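Local atomic coordinates of glycosyl hydrolases family 31 family protein (Aspergillus niger, PDB entry 6DRU), a protein that catalyses the release of alpha-xylose from the non-reducing terminal glucose of xyloglucan oligosaccharides. Residues A[457-462]-A[476-481]; A[231-234]-A[240-243]; A[290-295]-A[356-361]; A[336-339]-A[343-346]. All coordinates share one frame; numbering follows the deposited sequence.

Interaction 1: residues A[457-462]-A[476-481]; sequences TKEGSA and SQRFCS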
loop_
_atom_site.group_PDB
_atom_site.type_symbol
_atom_site.label_atom_id
_atom_site.label_comp_id
_atom_site.label_asym_id
_atom_site.label_seq_id
_atom_site.Cartn_x
_atom_site.Cartn_y
_atom_site.Cartn_z
ATOM N N THR A 457 10.520 -24.297 -38.242
ATOM C CA THR A 457 9.987 -23.191 -39.022
ATOM C C THR A 457 10.043 -21.899 -38.219
ATOM O O THR A 457 9.988 -21.909 -36.987
ATOM C CB THR A 457 8.540 -23.459 -39.459
ATOM O OG1 THR A 457 7.753 -23.819 -38.318
ATOM C CG2 THR A 457 8.494 -24.591 -40.471
ATOM N N LYS A 458 10.160 -20.785 -38.936
ATOM C CA LYS A 458 10.155 -19.477 -38.302
ATOM C C LYS A 458 8.728 -18.990 -38.091
ATOM O O LYS A 458 7.824 -19.288 -38.876
ATOM C CB LYS A 458 10.925 -18.462 -39.147
ATOM C CG LYS A 458 12.432 -18.504 -38.964
ATOM C CD LYS A 458 12.837 -17.799 -37.678
ATOM C CE LYS A 458 14.342 -17.605 -37.597
ATOM N NZ LYS A 458 14.707 -16.640 -36.523
ATOM N N GLU A 459 8.531 -18.243 -37.008
ATOM C CA GLU A 459 7.226 -17.655 -36.744
ATOM C C GLU A 459 6.866 -16.685 -37.863
ATOM O O GLU A 459 7.722 -15.960 -38.378
ATOM C CB GLU A 459 7.229 -16.949 -35.385
ATOM C CG GLU A 459 5.920 -16.264 -35.027
ATOM C CD GLU A 459 5.986 -15.531 -33.699
ATOM O OE1 GLU A 459 6.520 -14.402 -33.665
ATOM O OE2 GLU A 459 5.510 -16.091 -32.688
ATOM N N GLY A 460 5.592 -16.679 -38.245
ATOM C CA GLY A 460 5.117 -15.886 -39.352
ATOM C C GLY A 460 5.011 -16.637 -40.664
ATOM O O GLY A 460 4.264 -16.204 -41.550
ATOM N N SER A 461 5.737 -17.743 -40.813
ATOM C CA SER A 461 5.637 -18.565 -42.009
ATOM C C SER A 461 4.380 -19.430 -41.940
ATOM O O SER A 461 3.587 -19.345 -40.998
ATOM C CB SER A 461 6.892 -19.421 -42.175
ATOM O OG SER A 461 6.982 -20.403 -41.160
ATOM N N ALA A 462 4.194 -20.274 -42.951
ATOM C CA ALA A 462 2.990 -21.091 -43.033
ATOM C C ALA A 462 2.884 -22.025 -41.833
ATOM O O ALA A 462 3.868 -22.641 -41.413
ATOM C CB ALA A 462 2.985 -21.897 -44.331
ATOM N N SER A 476 -1.750 -10.619 -30.866
ATOM C CA SER A 476 -1.988 -12.056 -30.784
ATOM C C SER A 476 -2.135 -12.699 -32.155
ATOM O O SER A 476 -2.012 -13.925 -32.267
ATOM C CB SER A 476 -3.235 -12.340 -29.942
ATOM O OG SER A 476 -2.960 -12.239 -28.556
ATOM N N GLN A 477 -2.389 -11.907 -33.201
ATOM C CA GLN A 477 -2.548 -12.464 -34.538
ATOM C C GLN A 477 -1.254 -13.044 -35.089
ATOM O O GLN A 477 -1.291 -13.719 -36.123
ATOM C CB GLN A 477 -3.088 -11.401 -35.498
ATOM C CG GLN A 477 -2.117 -10.278 -35.820
ATOM C CD GLN A 477 -2.170 -9.149 -34.811
ATOM O OE1 GLN A 477 -2.889 -9.222 -33.815
ATOM N NE2 GLN A 477 -1.412 -8.090 -35.071
ATOM N N ARG A 478 -0.119 -12.808 -34.429
ATOM C CA ARG A 478 1.155 -13.328 -34.906
ATOM C C ARG A 478 1.291 -14.832 -34.710
ATOM O O ARG A 478 2.244 -15.419 -35.233
ATOM C CB ARG A 478 2.306 -12.618 -34.193
ATOM C CG ARG A 478 2.498 -13.068 -32.754
ATOM C CD ARG A 478 3.598 -12.282 -32.063
ATOM N NE ARG A 478 3.221 -10.888 -31.857
ATOM C CZ ARG A 478 3.989 -9.987 -31.254
ATOM N NH1 ARG A 478 5.185 -10.332 -30.795
ATOM N NH2 ARG A 478 3.562 -8.740 -31.109
ATOM N N PHE A 479 0.377 -15.465 -33.982
ATOM C CA PHE A 479 0.480 -16.876 -33.645
ATOM C C PHE A 479 -0.409 -17.723 -34.549
ATOM O O PHE A 479 -1.419 -17.252 -35.077
ATOM C CB PHE A 479 0.087 -17.121 -32.186
ATOM C CG PHE A 479 0.868 -16.306 -31.196
ATOM C CD1 PHE A 479 2.231 -16.495 -31.042
ATOM C CD2 PHE A 479 0.234 -15.365 -30.402
ATOM C CE1 PHE A 479 2.949 -15.751 -30.125
ATOM C CE2 PHE A 479 0.947 -14.618 -29.482
ATOM C CZ PHE A 479 2.307 -14.812 -29.343
ATOM N N CYS A 480 -0.021 -18.988 -34.717
ATOM C CA CYS A 480 -0.901 -19.987 -35.314
ATOM C C CYS A 480 -2.039 -20.286 -34.347
ATOM O O CYS A 480 -2.162 -21.413 -33.856
ATOM C CB CYS A 480 -0.135 -21.272 -35.644
ATOM S SG CYS A 480 1.260 -21.099 -36.791
ATOM N N SER A 481 -2.874 -19.289 -34.063
ATOM C CA SER A 481 -3.852 -19.388 -32.992
ATOM C C SER A 481 -5.112 -18.633 -33.387
ATOM O O SER A 481 -5.036 -17.522 -33.917
ATOM C CB SER A 481 -3.288 -18.826 -31.681
ATOM O OG SER A 481 -4.202 -18.997 -30.613
HETATM O O HOH W 1 3.367 -17.815 -36.453
#
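E459 lies against R478 and F479 along much of its side chain. Extended from the backbone (chi1 178°, with CG anti to N), it brings CG to 3.8 Å from the carbonyl O of R478 and OE1 to 3.9 Å from R478 CD. OE2 meets the F479 ring obliquely, 3.6 Å from CE1, with the carboxylate turned 74° from the ring plane. This is contact by van der Waals touch: E459 OE1 and R478 NE are 5.1 Å apart, too far for a salt bridge, although the opposite charges probably attract weakly. R478 NE bonds instead to the carbonyl O of G475. The polar link between the segments runs through a water, which accepts from G460 N (3.1 Å) and donates to R478 O.

Behind this first shell, both sides are shaped locally. R478 lays its CG over the centre of the F479 ring, 3.6 Å above the plane, so the two residues present one surface to E459. A type II turn from K458 to S461 directs E459 toward 476-481; its G460 has the positive phi usual at the third position. K458 O takes both the backbone N and the OG of S461, the hydroxyl at 2.7 Å. Farther out, C480 is joined by a disulfide to C463, and its N bonds E448 of helix 439-455.

Segment 457-462 is loop, and 476-481 runs from a short 3-10 turn into strand 481-484. In this GH31 TIM-barrel domain they pack where the chain enters parallel strands 467-469 and 481-484, at the N-terminal ends, opposite the C-terminal ends where TIM barrels carry their active sites.

Interaction 2: residues A[231-234]-A[240-243]; sequences LQQR and GRAP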
loop_
_atom_site.group_PDB
_atom_site.type_symbol
_atom_site.label_atom_id
_atom_site.label_comp_id
_atom_site.label_asym_id
_atom_site.label_seq_id
_atom_site.Cartn_x
_atom_site.Cartn_y
_atom_site.Cartn_z
ATOM N N LEU A 231 -4.977 1.741 -41.984
ATOM C CA LEU A 231 -4.825 1.679 -40.534
ATOM C C LEU A 231 -4.511 0.260 -40.075
ATOM O O LEU A 231 -3.597 0.042 -39.271
ATOM C CB LEU A 231 -6.088 2.201 -39.848
ATOM C CG LEU A 231 -6.278 3.716 -39.810
ATOM C CD1 LEU A 231 -7.602 4.070 -39.154
ATOM C CD2 LEU A 231 -5.125 4.373 -39.067
ATOM N N GLN A 232 -5.253 -0.724 -40.588
ATOM C CA GLN A 232 -4.970 -2.114 -40.247
ATOM C C GLN A 232 -3.634 -2.571 -40.816
ATOM O O GLN A 232 -2.981 -3.443 -40.234
ATOM C CB GLN A 232 -6.098 -3.021 -40.739
ATOM C CG GLN A 232 -7.396 -2.858 -39.970
ATOM C CD GLN A 232 -7.250 -3.221 -38.505
ATOM O OE1 GLN A 232 -6.635 -4.231 -38.162
ATOM N NE2 GLN A 232 -7.816 -2.396 -37.632
ATOM N N GLN A 233 -3.214 -2.002 -41.949
ATOM C CA GLN A 233 -1.889 -2.312 -42.475
ATOM C C GLN A 233 -0.799 -1.813 -41.535
ATOM O O GLN A 233 0.231 -2.474 -41.359
ATOM C CB GLN A 233 -1.715 -1.698 -43.863
ATOM C CG GLN A 233 -0.717 -2.428 -44.752
ATOM C CD GLN A 233 -0.329 -1.615 -45.972
ATOM O OE1 GLN A 233 -1.174 -0.986 -46.608
ATOM N NE2 GLN A 233 0.955 -1.632 -46.309
ATOM N N ARG A 234 -1.014 -0.647 -40.919
ATOM C CA ARG A 234 -0.036 -0.091 -39.991
ATOM C C ARG A 234 -0.060 -0.811 -38.647
ATOM O O ARG A 234 0.997 -1.050 -38.053
ATOM C CB ARG A 234 -0.293 1.402 -39.798
ATOM C CG ARG A 234 -0.317 2.203 -41.089
ATOM C CD ARG A 234 1.082 2.484 -41.605
ATOM N NE ARG A 234 1.064 3.318 -42.803
ATOM C CZ ARG A 234 1.146 2.848 -44.043
ATOM N NH1 ARG A 234 1.251 1.543 -44.255
ATOM N NH2 ARG A 234 1.124 3.682 -45.074
ATOM N N GLY A 240 2.161 -7.293 -35.436
ATOM C CA GLY A 240 2.290 -8.638 -35.962
ATOM C C GLY A 240 1.463 -8.934 -37.196
ATOM O O GLY A 240 0.277 -8.597 -37.266
ATOM N N ARG A 241 2.093 -9.566 -38.182
ATOM C CA ARG A 241 1.423 -10.032 -39.387
ATOM C C ARG A 241 1.100 -11.512 -39.238
ATOM O O ARG A 241 1.991 -12.322 -38.958
ATOM C CB ARG A 241 2.295 -9.800 -40.622
ATOM C CG ARG A 241 2.412 -8.345 -41.044
ATOM C CD ARG A 241 1.199 -7.901 -41.847
ATOM N NE ARG A 241 1.213 -6.465 -42.105
ATOM C CZ ARG A 241 2.034 -5.870 -42.964
ATOM N NH1 ARG A 241 2.913 -6.589 -43.649
ATOM N NH2 ARG A 241 1.980 -4.555 -43.138
ATOM N N ALA A 242 -0.172 -11.858 -39.417
ATOM C CA ALA A 242 -0.606 -13.225 -39.187
ATOM C C ALA A 242 0.064 -14.179 -40.175
ATOM O O ALA A 242 0.400 -13.794 -41.299
ATOM C CB ALA A 242 -2.122 -13.333 -39.313
ATOM N N PRO A 243 0.269 -15.426 -39.781
ATOM C CA PRO A 243 0.807 -16.434 -40.698
ATOM C C PRO A 243 -0.290 -16.983 -41.603
ATOM O O PRO A 243 -1.465 -16.643 -41.481
ATOM C CB PRO A 243 1.340 -17.505 -39.749
ATOM C CG PRO A 243 0.459 -17.394 -38.552
ATOM C CD PRO A 243 0.127 -15.942 -38.408
#
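With CG set beside its backbone N (chi1 -72°) and the chain bent at chi2 (-81°), R241 swings its guanidinium back to Q233, on the helix it has just left. This is a helix C-terminus at which G240, with positive phi, is the first residue to leave the helical geometry of 228-239, and R241 then bonds back to a carbonyl two turns earlier. At their closest, the backbones stay well apart, the CA atoms of Q233 and R241 being 9.0 Å from each other, and the length of the arginine spans that gap.

The CB of Q233 points away from 240-243, and only CG comes near the guanidinium, 3.8 Å from R241 NH2. The Q233 amide is drawn to E53, whose carboxylate accepts from Q233 NE2 through one oxygen and forms a salt bridge with R241 NH2 through the other. S236 adds a second hold, its OG bonding R241 NE as well as Q233 O. The two arginine nitrogens are therefore gripped by helix and carboxylate together, which would fix the rotation of the guanidinium. The contact lies where the chain passes from helix 228-239 toward strand 252-254, the first strand of the TIM barrel.

The bond across the segments is R241 NH2 to Q233 O, 3.2 Å and nearly straight at 167°, with the oxygen lying close to the guanidinium plane.

Interaction 3: residues A[290-295]-A[356-361]; sequences AHQGDW and SWNGSY. With NAG (2-acetamido-2-deoxy-beta-D-glucopyranose), chain D.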
loop_
_atom_site.group_PDB
_atom_site.type_symbol
_atom_site.label_atom_id
_atom_site.label_comp_id
_atom_site.label_asym_id
_atom_site.label_seq_id
_atom_site.Cartn_x
_atom_site.Cartn_y
_atom_site.Cartn_z
ATOM N N ALA A 290 -6.407 -37.394 -15.960
ATOM C CA ALA A 290 -6.538 -38.001 -14.641
ATOM C C ALA A 290 -6.512 -36.948 -13.539
ATOM O O ALA A 290 -7.311 -37.012 -12.599
ATOM C CB ALA A 290 -5.431 -39.033 -14.426
ATOM N N HIS A 291 -5.606 -35.977 -13.639
ATOM C CA HIS A 291 -5.488 -34.918 -12.648
ATOM C C HIS A 291 -5.204 -33.594 -13.344
ATOM O O HIS A 291 -4.643 -33.561 -14.443
ATOM C CB HIS A 291 -4.378 -35.215 -11.629
ATOM C CG HIS A 291 -4.404 -36.614 -11.093
ATOM N ND1 HIS A 291 -3.571 -37.606 -11.565
ATOM C CD2 HIS A 291 -5.159 -37.185 -10.125
ATOM C CE1 HIS A 291 -3.812 -38.729 -10.911
ATOM N NE2 HIS A 291 -4.771 -38.500 -10.031
ATOM N N GLN A 292 -5.595 -32.502 -12.688
ATOM C CA GLN A 292 -5.299 -31.162 -13.185
ATOM C C GLN A 292 -3.797 -30.921 -13.101
ATOM O O GLN A 292 -3.229 -30.866 -12.005
ATOM C CB GLN A 292 -6.059 -30.114 -12.379
ATOM C CG GLN A 292 -7.555 -30.104 -12.605
ATOM C CD GLN A 292 -8.246 -29.028 -11.793
ATOM O OE1 GLN A 292 -8.267 -27.859 -12.178
ATOM N NE2 GLN A 292 -8.811 -29.419 -10.657
ATOM N N GLY A 293 -3.151 -30.770 -14.252
ATOM C CA GLY A 293 -1.716 -30.599 -14.320
ATOM C C GLY A 293 -0.983 -31.787 -14.897
ATOM O O GLY A 293 0.222 -31.681 -15.163
ATOM N N ASP A 294 -1.665 -32.919 -15.087
ATOM C CA ASP A 294 -1.026 -34.076 -15.707
ATOM C C ASP A 294 -0.715 -33.812 -17.175
ATOM O O ASP A 294 0.313 -34.269 -17.688
ATOM C CB ASP A 294 -1.916 -35.310 -15.556
ATOM C CG ASP A 294 -1.851 -35.910 -14.164
ATOM O OD1 ASP A 294 -1.127 -35.358 -13.309
ATOM O OD2 ASP A 294 -2.524 -36.935 -13.923
ATOM N N TRP A 295 -1.589 -33.078 -17.861
ATOM C CA TRP A 295 -1.407 -32.716 -19.265
ATOM C C TRP A 295 -1.173 -33.960 -20.119
ATOM O O TRP A 295 -0.173 -34.098 -20.827
ATOM C CB TRP A 295 -0.278 -31.695 -19.412
ATOM C CG TRP A 295 -0.634 -30.390 -18.777
ATOM C CD1 TRP A 295 -1.846 -29.763 -18.828
ATOM C CD2 TRP A 295 0.206 -29.570 -17.959
ATOM N NE1 TRP A 295 -1.805 -28.594 -18.112
ATOM C CE2 TRP A 295 -0.556 -28.452 -17.566
ATOM C CE3 TRP A 295 1.533 -29.666 -17.529
ATOM C CZ2 TRP A 295 -0.038 -27.440 -16.764
ATOM C CZ3 TRP A 295 2.045 -28.659 -16.734
ATOM C CH2 TRP A 295 1.261 -27.561 -16.360
ATOM N N SER A 356 -10.221 -22.500 -7.933
ATOM C CA SER A 356 -10.654 -23.862 -7.664
ATOM C C SER A 356 -11.354 -24.418 -8.895
ATOM O O SER A 356 -11.865 -23.675 -9.736
ATOM C CB SER A 356 -11.590 -23.942 -6.450
ATOM O OG SER A 356 -12.797 -23.241 -6.688
ATOM N N TRP A 357 -11.370 -25.744 -8.982
ATOM C CA TRP A 357 -12.056 -26.473 -10.039
ATOM C C TRP A 357 -11.996 -27.955 -9.705
ATOM O O TRP A 357 -11.022 -28.423 -9.109
ATOM C CB TRP A 357 -11.434 -26.215 -11.419
ATOM C CG TRP A 357 -12.134 -26.954 -12.513
ATOM C CD1 TRP A 357 -11.676 -28.043 -13.193
ATOM C CD2 TRP A 357 -13.440 -26.676 -13.035
ATOM N NE1 TRP A 357 -12.608 -28.452 -14.116
ATOM C CE2 TRP A 357 -13.700 -27.629 -14.038
ATOM C CE3 TRP A 357 -14.410 -25.708 -12.756
ATOM C CZ2 TRP A 357 -14.890 -27.643 -14.763
ATOM C CZ3 TRP A 357 -15.591 -25.724 -13.476
ATOM C CH2 TRP A 357 -15.820 -26.684 -14.467
ATOM N N ASN A 358 -13.050 -28.681 -10.085
ATOM C CA ASN A 358 -13.111 -30.130 -9.901
ATOM C C ASN A 358 -13.004 -30.502 -8.422
ATOM O O ASN A 358 -12.432 -31.534 -8.061
ATOM C CB ASN A 358 -12.027 -30.826 -10.736
ATOM C CG ASN A 358 -12.206 -32.329 -10.809
ATOM O OD1 ASN A 358 -11.392 -33.084 -10.279
ATOM N ND2 ASN A 358 -13.270 -32.772 -11.469
ATOM N N GLY A 359 -13.549 -29.652 -7.554
ATOM C CA GLY A 359 -13.537 -29.907 -6.128
ATOM C C GLY A 359 -12.202 -29.717 -5.447
ATOM O O GLY A 359 -12.063 -30.086 -4.276
ATOM N N SER A 360 -11.216 -29.150 -6.136
ATOM C CA SER A 360 -9.887 -28.934 -5.583
ATOM C C SER A 360 -9.448 -27.505 -5.857
ATOM O O SER A 360 -9.757 -26.941 -6.911
ATOM C CB SER A 360 -8.872 -29.915 -6.180
ATOM O OG SER A 360 -9.326 -31.252 -6.062
ATOM N N TYR A 361 -8.726 -26.921 -4.904
ATOM C CA TYR A 361 -8.121 -25.617 -5.117
ATOM C C TYR A 361 -6.794 -25.783 -5.846
ATOM O O TYR A 361 -6.018 -26.696 -5.549
ATOM C CB TYR A 361 -7.933 -24.893 -3.784
ATOM C CG TYR A 361 -9.245 -24.482 -3.153
ATOM C CD1 TYR A 361 -9.913 -25.328 -2.278
ATOM C CD2 TYR A 361 -9.826 -23.255 -3.451
ATOM C CE1 TYR A 361 -11.119 -24.958 -1.707
ATOM C CE2 TYR A 361 -11.032 -22.878 -2.887
ATOM C CZ TYR A 361 -11.672 -23.733 -2.016
ATOM O OH TYR A 361 -12.870 -23.360 -1.451
HETATM C C1 NAG D . -13.145 -34.233 -11.597
HETATM C C2 NAG D . -14.350 -35.053 -11.180
HETATM C C3 NAG D . -14.271 -36.500 -11.519
HETATM C C4 NAG D . -13.644 -36.745 -12.874
HETATM C C5 NAG D . -12.368 -35.951 -13.007
HETATM C C6 NAG D . -11.742 -36.203 -14.360
HETATM C C7 NAG D . -15.331 -33.911 -9.221
HETATM C C8 NAG D . -15.468 -33.790 -7.718
HETATM N N2 NAG D . -14.500 -34.919 -9.773
HETATM O O3 NAG D . -15.563 -37.059 -11.458
HETATM O O4 NAG D . -13.358 -38.116 -13.008
HETATM O O5 NAG D . -12.690 -34.592 -12.877
HETATM O O6 NAG D . -11.044 -35.054 -14.781
HETATM O O7 NAG D . -15.933 -33.150 -9.951
HETATM O O HOH W 2 -8.973 -32.116 -9.127
#
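The Q292 amide stands nearly upright to the W357 indole, 83° between planes, and meets the ring at its edge: Q292 OE1 lies 3.6 Å from W357 CD1, with Q292 CD in the ring plane. W325 packs against the indole at about 40°. A bound glucose also touches W357, whose side chain is about 8 Å from those of active-site D395 and proton donor D487, at the edge of the active-site region. Q292 NE2 bonds W357 O at 2.9 Å from above the carbonyl plane. S360 N reaches the same oxygen from the opposite face, closing the type I' turn from W357 to S360, with N358 and G359 at its centre. Q292 OE1 also bonds S327 OG, which should hold the amide's rotation.

A water accepts from Q292 NE2 (3.1 Å) and donates to N358 OD1 (2.8 Å). N358 carries the glycan, ND2 being covalently bonded to C1 of the N-acetylglucosamine. H291 ND1 bonds D294 OD2 at 2.7 Å across the type II turn that presents Q292. The loop 290-295, following strand 281-284, thus packs on the turn of the hairpin formed by strands 355-357 and 360-364, beside strand 319-328 and helix 370-385.

Interaction 4: residues A[336-339]-A[343-346]; sequences AALQ and LLSA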
loop_
_atom_site.group_PDB
_atom_site.type_symbol
_atom_site.label_atom_id
_atom_site.label_comp_id
_atom_site.label_asym_id
_atom_site.label_seq_id
_atom_site.Cartn_x
_atom_site.Cartn_y
_atom_site.Cartn_z
ATOM N N ALA A 336 4.744 -31.765 -7.831
ATOM C CA ALA A 336 5.978 -31.581 -7.074
ATOM C C ALA A 336 7.046 -30.884 -7.910
ATOM O O ALA A 336 7.724 -29.972 -7.426
ATOM C CB ALA A 336 6.487 -32.930 -6.566
ATOM N N ALA A 337 7.204 -31.296 -9.170
ATOM C CA ALA A 337 8.211 -30.679 -10.028
ATOM C C ALA A 337 7.858 -29.232 -10.347
ATOM O O ALA A 337 8.733 -28.358 -10.340
ATOM C CB ALA A 337 8.373 -31.489 -11.313
ATOM N N LEU A 338 6.582 -28.962 -10.637
ATOM C CA LEU A 338 6.159 -27.594 -10.924
ATOM C C LEU A 338 6.357 -26.695 -9.714
ATOM O O LEU A 338 6.720 -25.520 -9.853
ATOM C CB LEU A 338 4.694 -27.582 -11.356
ATOM C CG LEU A 338 4.378 -28.168 -12.730
ATOM C CD1 LEU A 338 2.909 -28.538 -12.818
ATOM C CD2 LEU A 338 4.743 -27.165 -13.808
ATOM N N GLN A 339 6.119 -27.230 -8.516
ATOM C CA GLN A 339 6.281 -26.441 -7.301
ATOM C C GLN A 339 7.753 -26.177 -7.004
ATOM O O GLN A 339 8.124 -25.062 -6.619
ATOM C CB GLN A 339 5.617 -27.160 -6.128
ATOM C CG GLN A 339 5.450 -26.307 -4.892
ATOM C CD GLN A 339 4.330 -25.303 -5.036
ATOM O OE1 GLN A 339 4.569 -24.119 -5.272
ATOM N NE2 GLN A 339 3.097 -25.771 -4.893
ATOM N N LEU A 343 7.529 -23.005 -11.231
ATOM C CA LEU A 343 6.813 -22.868 -12.489
ATOM C C LEU A 343 5.332 -22.580 -12.289
ATOM O O LEU A 343 4.559 -22.662 -13.248
ATOM C CB LEU A 343 6.989 -24.130 -13.333
ATOM C CG LEU A 343 8.417 -24.659 -13.465
ATOM C CD1 LEU A 343 8.429 -25.929 -14.298
ATOM C CD2 LEU A 343 9.327 -23.601 -14.069
ATOM N N LEU A 344 4.922 -22.234 -11.073
ATOM C CA LEU A 344 3.532 -21.933 -10.773
ATOM C C LEU A 344 3.406 -20.500 -10.281
ATOM O O LEU A 344 4.216 -20.038 -9.470
ATOM C CB LEU A 344 2.967 -22.889 -9.718
ATOM C CG LEU A 344 3.073 -24.387 -9.993
ATOM C CD1 LEU A 344 2.627 -25.177 -8.775
ATOM C CD2 LEU A 344 2.240 -24.761 -11.207
ATOM N N SER A 345 2.390 -19.801 -10.776
ATOM C CA SER A 345 2.012 -18.535 -10.179
ATOM C C SER A 345 1.388 -18.787 -8.809
ATOM O O SER A 345 1.036 -19.917 -8.454
ATOM C CB SER A 345 1.036 -17.782 -11.082
ATOM O OG SER A 345 -0.204 -18.462 -11.169
ATOM N N ALA A 346 1.254 -17.721 -8.028
ATOM C CA ALA A 346 0.713 -17.872 -6.688
ATOM C C ALA A 346 0.171 -16.538 -6.203
ATOM O O ALA A 346 0.748 -15.488 -6.494
ATOM C CB ALA A 346 1.776 -18.392 -5.713
#
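L338 leads the packing of helix 335-340 against the chain that leaves it, at a helix C-terminus in the TIM-barrel domain closed by an i to i+5 backbone bond, from L343 N to L338 O. Its CB meets L344 CD2 at 3.7 Å and lies almost as close to L344 CG. From CG, which sits anti to the carbonyl carbon (chi1 -71°), the two methyls divide their work. CD1 brushes L344 CD2 at 4.2 Å, while CD2 turns to L343, 3.8 Å from its CB and 3.9 Å from its CD1. L338 thus touches both leucines that follow the turn, crossing each at about a right angle.

Q339 meets the other methyl of L344: bent at chi2, it brings NE2 to 4.0 Å from L344 CD1. All four residues are buried. L343 and L338 continue onto F375 of helix 370-385, L338 and L344 onto V328 of strand 319-328, and Q339 packs on F420 of a second subunit, so the cluster joins helix, strand and subunit interface.

The backbone bond that closes the turn, L343 N to L338 O, spans 3.0 Å, with an N-H...O angle of 163° and the donor in the carbonyl plane.

In the fold
From the N terminus, interaction 2 comes first, linking the last turns of helix 228-239 to the residues just after it, where the chain enters the barrel. Interaction 3 follows, joining the loop after strand 281-284 to the hairpin 355-364, and interaction 4 is nested inside the span it closes. The two meet where W295 CZ3 packs on L338 CD1, 4.0 Å apart. Interaction 1 comes last, tying together the entries to strands 467-469 and 481-484. It returns to interaction 2 through Q477 NE2 and G240 O, probably hydrogen-bonded at 2.8 Å. The contacts thus form two pairs, with interactions 2 and 3 centred about 38 Å apart on opposite sides of the chain's centre.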